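Side-chain contact in hypothetical protein APE2540 (Aeropyrum pernix, PDB 1WDV), which probably hydrolyses mischarged Ala-tRNA(Pro), acting as a freestanding trans-editing deacylase for prolyl-tRNA synthetase: residues L19-P24 against A32-V37. Residues are numbered along the deposited sequence; the frame is centred on the assembly and turned at random.
Sequences LIMQKP and AALLGV
Where the C-terminal turn of helix 28-35 packs over the end of strand 17-20, an outermost strand of the small antiparallel sheet, and the loop that follows, two apolar pairs close the contact: Leu19 with Leu35 and Met21 with Leu34. Met21, a selenomethionine, does most of the reaching. Its chain is bent at both chi2 (-65°) and chi3 (-52°), which curls the terminal methyl toward the helix. There CE sits 3.4 Å from Leu34 CD1, tighter than ordinary van der Waals contact, and 3.7 Å from Leu34 CB, so the methyl lies alongside the first part of the leucine side chain and one of its branches. The selenium is set back from this meeting point. The end of the next side chain, that of Leu35, swings in over the sheet, and its CD2 meets Leu19 CD1 at 3.8 Å, a single methyl-to-methyl touch between side chains that cross at a slant. No hydrogen bond joins the two segments; they bury 173 Å² between them, and the contacts are between apolar side chains at the protein surface. Strand 130-134 pairs with strand 17-20: its Leu131 is hydrogen-bonded through the backbone to Leu19 and touches the side chains of Met21 and Leu35, while Tyr122 of strand 121-124 lies against Leu19 and Leu35. Immediately after Leu35, Gly36 takes a positive phi (72°), and the bonds Val37 N to Ala32 O (3.0 Å) and Gly36 N to Ala33 O (3.1 Å) terminate the helix in a Schellman motif. The arrangement is that of a helix's last turn laid over one face of a small antiparallel sheet, Leu35 touching all three strands, here within the aminoacyl-tRNA editing domain.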
loop_
_atom_site.group_PDB
_atom_site.type_symbol
_atom_site.label_atom_id
_atom_site.label_comp_id
_atom_site.label_asym_id
_atom_site.label_seq_id
_atom_site.Cartn_x
_atom_site.Cartn_y
_atom_site.Cartn_z
ATOM N N LEU A 19 5.807 -12.987 -2.395
ATOM C CA LEU A 19 7.200 -13.389 -2.243
ATOM C C LEU A 19 7.439 -13.426 -0.749
ATOM O O LEU A 19 6.978 -12.550 -0.016
ATOM C CB LEU A 19 8.126 -12.395 -2.927
ATOM C CG LEU A 19 7.932 -12.260 -4.447
ATOM C CD1 LEU A 19 8.986 -11.315 -4.958
ATOM C CD2 LEU A 19 8.025 -13.630 -5.162
ATOM N N ILE A 20 8.156 -14.444 -0.283
ATOM C CA ILE A 20 8.376 -14.591 1.158
ATOM C C ILE A 20 9.791 -14.309 1.602
ATOM O O ILE A 20 10.730 -14.850 1.043
ATOM C CB ILE A 20 8.038 -16.042 1.577
ATOM C CG1 ILE A 20 6.678 -16.446 1.001
ATOM C CG2 ILE A 20 8.071 -16.163 3.094
ATOM C CD1 ILE A 20 5.539 -15.529 1.409
HETATM N N MSE A 21 9.951 -13.466 2.615
HETATM C CA MSE A 21 11.272 -13.147 3.155
HETATM C C MSE A 21 11.473 -14.094 4.344
HETATM O O MSE A 21 10.611 -14.224 5.187
HETATM C CB MSE A 21 11.291 -11.693 3.620
HETATM C CG MSE A 21 10.754 -10.737 2.563
HETATM SE SE MSE A 21 11.898 -10.731 1.024
HETATM C CE MSE A 21 13.333 -10.420 2.078
ATOM N N GLN A 22 12.612 -14.768 4.412
ATOM C CA GLN A 22 12.836 -15.720 5.496
ATOM C C GLN A 22 12.663 -15.052 6.868
ATOM O O GLN A 22 12.077 -15.629 7.792
ATOM C CB GLN A 22 14.223 -16.340 5.350
ATOM C CG GLN A 22 14.397 -17.567 6.211
ATOM C CD GLN A 22 15.003 -17.220 7.544
ATOM O OE1 GLN A 22 16.007 -16.509 7.594
ATOM N NE2 GLN A 22 14.401 -17.722 8.643
ATOM N N LYS A 23 13.191 -13.841 6.992
ATOM C CA LYS A 23 13.032 -13.051 8.200
ATOM C C LYS A 23 12.360 -11.770 7.725
ATOM O O LYS A 23 12.701 -11.233 6.679
ATOM C CB LYS A 23 14.391 -12.732 8.825
ATOM C CG LYS A 23 15.029 -13.967 9.452
ATOM C CD LYS A 23 16.423 -13.700 9.964
ATOM C CE LYS A 23 17.025 -14.973 10.550
ATOM N NZ LYS A 23 18.328 -14.658 11.207
ATOM N N PRO A 24 11.382 -11.268 8.477
ATOM C CA PRO A 24 10.758 -10.031 7.992
ATOM C C PRO A 24 11.751 -8.861 7.890
ATOM O O PRO A 24 12.648 -8.716 8.717
ATOM C CB PRO A 24 9.636 -9.779 9.007
ATOM C CG PRO A 24 10.110 -10.487 10.257
ATOM C CD PRO A 24 10.795 -11.731 9.746
ATOM N N ALA A 32 14.404 -3.547 -0.405
ATOM C CA ALA A 32 14.876 -3.283 -1.765
ATOM C C ALA A 32 16.136 -4.108 -2.102
ATOM O O ALA A 32 16.232 -4.735 -3.166
ATOM C CB ALA A 32 15.151 -1.788 -1.961
ATOM N N ALA A 33 17.079 -4.144 -1.179
ATOM C CA ALA A 33 18.319 -4.888 -1.388
ATOM C C ALA A 33 18.080 -6.377 -1.567
ATOM O O ALA A 33 18.661 -6.997 -2.467
ATOM C CB ALA A 33 19.263 -4.661 -0.224
ATOM N N LEU A 34 17.232 -6.954 -0.725
ATOM C CA LEU A 34 16.970 -8.393 -0.803
ATOM C C LEU A 34 16.274 -8.822 -2.087
ATOM O O LEU A 34 16.456 -9.955 -2.550
ATOM C CB LEU A 34 16.206 -8.854 0.446
ATOM C CG LEU A 34 17.083 -8.681 1.701
ATOM C CD1 LEU A 34 16.452 -9.336 2.901
ATOM C CD2 LEU A 34 18.458 -9.283 1.481
ATOM N N LEU A 35 15.500 -7.920 -2.684
ATOM C CA LEU A 35 14.825 -8.192 -3.945
ATOM C C LEU A 35 15.624 -7.700 -5.169
ATOM O O LEU A 35 15.246 -7.937 -6.329
ATOM C CB LEU A 35 13.452 -7.533 -3.922
ATOM C CG LEU A 35 12.437 -8.220 -3.033
ATOM C CD1 LEU A 35 11.195 -7.344 -2.991
ATOM C CD2 LEU A 35 12.096 -9.611 -3.584
ATOM N N GLY A 36 16.730 -7.002 -4.908
ATOM C CA GLY A 36 17.567 -6.509 -5.990
ATOM C C GLY A 36 16.976 -5.354 -6.773
ATOM O O GLY A 36 17.284 -5.163 -7.960
ATOM N N VAL A 37 16.121 -4.577 -6.111
ATOM C CA VAL A 37 15.476 -3.455 -6.766
ATOM C C VAL A 37 15.792 -2.181 -6.025
ATOM O O VAL A 37 16.690 -2.172 -5.204
ATOM C CB VAL A 37 13.950 -3.684 -6.859
ATOM C CG1 VAL A 37 13.702 -4.945 -7.703
ATOM C CG2 VAL A 37 13.317 -3.866 -5.456
#